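Local atomic coordinates of monothiol glutaredoxin-S14, chloroplastic (Arabidopsis thaliana, PDB entry 3IPZ), a protein that binds a labile iron-sulfur cluster together with a BOLA partner and may donate such clusters to proteins that require them, acting as a CGFS-type monothiol glutaredoxin. Residues S1-E12 against M60-Y68. Residues are numbered along the deposited sequence; the frame is centred on the assembly and turned at random.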
loop_
_atom_site.group_PDB
_atom_site.type_symbol
_atom_site.label_atom_id
_atom_site.label_comp_id
_atom_site.label_asym_id
_atom_site.label_seq_id
_atom_site.Cartn_x
_atom_site.Cartn_y
_atom_site.Cartn_z
ATOM N N SER A 1 -18.612 -4.455 12.630
ATOM C CA SER A 1 -17.246 -3.955 12.282
ATOM C C SER A 1 -16.323 -5.122 11.953
ATOM O O SER A 1 -16.655 -6.280 12.212
ATOM C CB SER A 1 -16.653 -3.150 13.446
ATOM O OG SER A 1 -15.392 -2.589 13.109
ATOM N N ALA A 2 -15.165 -4.807 11.380
ATOM C CA ALA A 2 -14.189 -5.823 11.008
ATOM C C ALA A 2 -12.848 -5.580 11.699
ATOM O O ALA A 2 -11.855 -6.243 11.386
ATOM C CB ALA A 2 -14.005 -5.845 9.483
ATOM N N LEU A 3 -12.812 -4.626 12.628
ATOM C CA LEU A 3 -11.580 -4.334 13.346
ATOM C C LEU A 3 -11.792 -3.938 14.798
ATOM O O LEU A 3 -12.821 -3.370 15.165
ATOM C CB LEU A 3 -10.753 -3.263 12.613
ATOM C CG LEU A 3 -11.313 -1.888 12.258
ATOM C CD1 LEU A 3 -11.762 -1.161 13.507
ATOM C CD2 LEU A 3 -10.232 -1.093 11.547
ATOM N N THR A 4 -10.788 -4.247 15.611
ATOM C CA THR A 4 -10.797 -3.989 17.043
ATOM C C THR A 4 -9.700 -3.007 17.435
ATOM O O THR A 4 -8.838 -2.666 16.627
ATOM C CB THR A 4 -10.528 -5.278 17.793
ATOM O OG1 THR A 4 -9.200 -5.720 17.478
ATOM C CG2 THR A 4 -11.528 -6.362 17.376
ATOM N N PRO A 5 -9.716 -2.544 18.690
ATOM C CA PRO A 5 -8.689 -1.600 19.140
ATOM C C PRO A 5 -7.267 -2.126 18.955
ATOM O O PRO A 5 -6.342 -1.346 18.727
ATOM C CB PRO A 5 -9.041 -1.385 20.607
ATOM C CG PRO A 5 -10.554 -1.442 20.579
ATOM C CD PRO A 5 -10.812 -2.645 19.675
ATOM N N GLN A 6 -7.089 -3.442 19.048
ATOM C CA GLN A 6 -5.759 -4.021 18.889
ATOM C C GLN A 6 -5.391 -4.101 17.408
ATOM O O GLN A 6 -4.269 -3.751 17.016
ATOM C CB GLN A 6 -5.698 -5.407 19.540
ATOM C CG GLN A 6 -4.335 -6.117 19.465
ATOM C CD GLN A 6 -3.181 -5.298 20.039
ATOM O OE1 GLN A 6 -2.419 -4.677 19.295
ATOM N NE2 GLN A 6 -3.049 -5.294 21.368
ATOM N N LEU A 7 -6.340 -4.553 16.590
ATOM C CA LEU A 7 -6.113 -4.650 15.156
ATOM C C LEU A 7 -5.780 -3.257 14.615
ATOM O O LEU A 7 -4.815 -3.084 13.870
ATOM C CB LEU A 7 -7.354 -5.190 14.434
ATOM C CG LEU A 7 -7.029 -6.191 13.315
ATOM C CD1 LEU A 7 -8.233 -6.394 12.413
ATOM C CD2 LEU A 7 -5.860 -5.678 12.500
ATOM N N LYS A 8 -6.582 -2.268 14.995
ATOM C CA LYS A 8 -6.361 -0.900 14.548
ATOM C C LYS A 8 -4.968 -0.414 14.966
ATOM O O LYS A 8 -4.266 0.231 14.186
ATOM C CB LYS A 8 -7.442 0.020 15.123
ATOM C CG LYS A 8 -7.413 1.443 14.576
ATOM C CD LYS A 8 -8.612 2.254 15.053
ATOM C CE LYS A 8 -8.589 3.670 14.493
ATOM N NZ LYS A 8 -7.382 4.427 14.926
ATOM N N ASP A 9 -4.569 -0.735 16.192
ATOM C CA ASP A 9 -3.262 -0.339 16.694
ATOM C C ASP A 9 -2.153 -0.989 15.889
ATOM O O ASP A 9 -1.154 -0.351 15.557
ATOM C CB ASP A 9 -3.117 -0.725 18.164
ATOM C CG ASP A 9 -3.464 0.415 19.099
ATOM O OD1 ASP A 9 -4.498 1.076 18.874
ATOM O OD2 ASP A 9 -2.704 0.648 20.063
ATOM N N THR A 10 -2.330 -2.267 15.575
ATOM C CA THR A 10 -1.327 -2.983 14.811
ATOM C C THR A 10 -1.247 -2.474 13.382
ATOM O O THR A 10 -0.156 -2.344 12.836
ATOM C CB THR A 10 -1.593 -4.505 14.833
ATOM O OG1 THR A 10 -1.303 -5.002 16.142
ATOM C CG2 THR A 10 -0.706 -5.234 13.830
ATOM N N LEU A 11 -2.395 -2.177 12.783
ATOM C CA LEU A 11 -2.403 -1.675 11.419
ATOM C C LEU A 11 -1.693 -0.328 11.380
ATOM O O LEU A 11 -0.875 -0.067 10.495
ATOM C CB LEU A 11 -3.837 -1.538 10.894
ATOM C CG LEU A 11 -4.608 -2.855 10.781
ATOM C CD1 LEU A 11 -5.965 -2.631 10.095
ATOM C CD2 LEU A 11 -3.772 -3.859 9.997
ATOM N N GLU A 12 -1.993 0.520 12.355
ATOM C CA GLU A 12 -1.370 1.828 12.423
ATOM C C GLU A 12 0.139 1.660 12.533
ATOM O O GLU A 12 0.912 2.408 11.922
ATOM C CB GLU A 12 -1.908 2.598 13.619
ATOM C CG GLU A 12 -1.261 3.945 13.832
ATOM C CD GLU A 12 -1.822 4.666 15.042
ATOM O OE1 GLU A 12 -1.907 4.041 16.120
ATOM O OE2 GLU A 12 -2.174 5.858 14.918
ATOM N N MET A 60 -7.915 -12.004 8.144
ATOM C CA MET A 60 -8.231 -10.978 9.129
ATOM C C MET A 60 -7.568 -9.657 8.736
ATOM O O MET A 60 -8.193 -8.593 8.795
ATOM C CB MET A 60 -7.759 -11.406 10.522
ATOM C CG MET A 60 -8.266 -10.505 11.640
ATOM S SD MET A 60 -7.767 -11.043 13.292
ATOM C CE MET A 60 -8.831 -12.493 13.498
ATOM N N LEU A 61 -6.306 -9.730 8.321
ATOM C CA LEU A 61 -5.581 -8.528 7.933
ATOM C C LEU A 61 -6.232 -7.889 6.707
ATOM O O LEU A 61 -6.448 -6.673 6.675
ATOM C CB LEU A 61 -4.115 -8.863 7.650
ATOM C CG LEU A 61 -3.291 -7.727 7.040
ATOM C CD1 LEU A 61 -3.231 -6.560 8.003
ATOM C CD2 LEU A 61 -1.901 -8.222 6.719
ATOM N N ARG A 62 -6.560 -8.721 5.722
ATOM C CA ARG A 62 -7.195 -8.282 4.481
ATOM C C ARG A 62 -8.489 -7.545 4.764
ATOM O O ARG A 62 -8.673 -6.401 4.335
ATOM C CB ARG A 62 -7.497 -9.486 3.588
ATOM C CG ARG A 62 -7.806 -9.143 2.135
ATOM C CD ARG A 62 -8.153 -10.395 1.338
ATOM N NE ARG A 62 -9.537 -10.821 1.547
ATOM C CZ ARG A 62 -10.596 -10.300 0.923
ATOM N NH1 ARG A 62 -10.448 -9.322 0.032
ATOM N NH2 ARG A 62 -11.814 -10.749 1.199
ATOM N N GLN A 63 -9.389 -8.208 5.484
ATOM C CA GLN A 63 -10.672 -7.612 5.818
ATOM C C GLN A 63 -10.528 -6.378 6.709
ATOM O O GLN A 63 -11.323 -5.442 6.611
ATOM C CB GLN A 63 -11.588 -8.667 6.453
ATOM C CG GLN A 63 -12.129 -9.681 5.419
ATOM C CD GLN A 63 -12.963 -10.797 6.041
ATOM O OE1 GLN A 63 -13.939 -10.538 6.747
ATOM N NE2 GLN A 63 -12.581 -12.047 5.775
ATOM N N GLY A 64 -9.508 -6.365 7.562
ATOM C CA GLY A 64 -9.286 -5.213 8.420
ATOM C C GLY A 64 -8.802 -4.006 7.619
ATOM O O GLY A 64 -9.227 -2.871 7.855
ATOM N N LEU A 65 -7.916 -4.244 6.658
ATOM C CA LEU A 65 -7.394 -3.160 5.838
ATOM C C LEU A 65 -8.481 -2.533 4.960
ATOM O O LEU A 65 -8.495 -1.323 4.752
ATOM C CB LEU A 65 -6.221 -3.666 4.993
ATOM C CG LEU A 65 -4.891 -3.712 5.758
ATOM C CD1 LEU A 65 -3.868 -4.562 5.019
ATOM C CD2 LEU A 65 -4.383 -2.304 5.943
ATOM N N LYS A 66 -9.396 -3.349 4.450
ATOM C CA LYS A 66 -10.478 -2.823 3.634
ATOM C C LYS A 66 -11.243 -1.771 4.442
ATOM O O LYS A 66 -11.654 -0.742 3.914
ATOM C CB LYS A 66 -11.440 -3.943 3.214
ATOM C CG LYS A 66 -10.903 -4.874 2.143
ATOM C CD LYS A 66 -11.856 -6.042 1.859
ATOM C CE LYS A 66 -13.221 -5.555 1.346
ATOM N NZ LYS A 66 -14.109 -6.655 0.853
ATOM N N GLU A 67 -11.423 -2.025 5.730
ATOM C CA GLU A 67 -12.151 -1.092 6.572
ATOM C C GLU A 67 -11.276 0.072 7.000
ATOM O O GLU A 67 -11.719 1.212 6.998
ATOM C CB GLU A 67 -12.703 -1.796 7.810
ATOM C CG GLU A 67 -13.696 -0.938 8.579
ATOM C CD GLU A 67 -14.269 -1.645 9.796
ATOM O OE1 GLU A 67 -14.763 -2.784 9.635
ATOM O OE2 GLU A 67 -14.231 -1.059 10.904
ATOM N N TYR A 68 -10.036 -0.221 7.376
ATOM C CA TYR A 68 -9.086 0.806 7.803
ATOM C C TYR A 68 -8.830 1.841 6.697
ATOM O O TYR A 68 -8.832 3.041 6.952
ATOM C CB TYR A 68 -7.756 0.149 8.193
ATOM C CG TYR A 68 -6.740 1.083 8.811
ATOM C CD1 TYR A 68 -6.855 1.491 10.136
ATOM C CD2 TYR A 68 -5.653 1.546 8.073
ATOM C CE1 TYR A 68 -5.903 2.337 10.713
ATOM C CE2 TYR A 68 -4.702 2.389 8.637
ATOM C CZ TYR A 68 -4.830 2.780 9.958
ATOM O OH TYR A 68 -3.883 3.608 10.528
HETATM O O HOH W 1 -10.654 -8.472 10.422
#
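L11 drops its isobutyl group into a hole made by L61, G64, L65 and Y68, a knobs-into-holes contact by which residues 5-12 of the N-terminal helix of this glutaredoxin, a member of the thioredoxin fold, cross residues 60-68 at -81°. The branched end of L11 suits the site because its two methyls divide the work: CD2 meets L61 CD1 at 3.4 Å, while CD1 lies 3.8 Å from Y68 CB. Its CB stands over the Y68 ring, 4.3 Å from the centroid and almost on the ring normal, a CH-pi contact. In Y68, CG anti to the backbone N (chi1 -173°) sends the ring beneath L11 CB and its OH to E12; K8 CG and L3 CD2 lie at the ring edge. Glycine fits where the backbones come closest, at L3 and G64; a CB on residue 64 would come too near L7 CD1.

Polar contacts secure the residues leading into the helix. The E67 carboxylate takes S1 OG on OE2 at 2.9 Å and A2 N on OE1 at 2.7 Å, both on the syn side, the second bond bent to 135°. Replacing E67 by alanine would probably leave S1 OG and A2 N without this shared acceptor and free the N-terminal residues to move.

Further out, T4 is the N-cap, its OG1 accepting from L7 N and so fixing where the helix starts. On the far side of helix 59-69, L65 packs against I55 and F74, the latter a glutathione-binding position by similarity; the same helix carries R62 and K66, probable glutathione-binding positions. Where A2 and M60 approach, one water donates to both carbonyls, 2.7 Å from A2 O and 3.0 Å from M60 O.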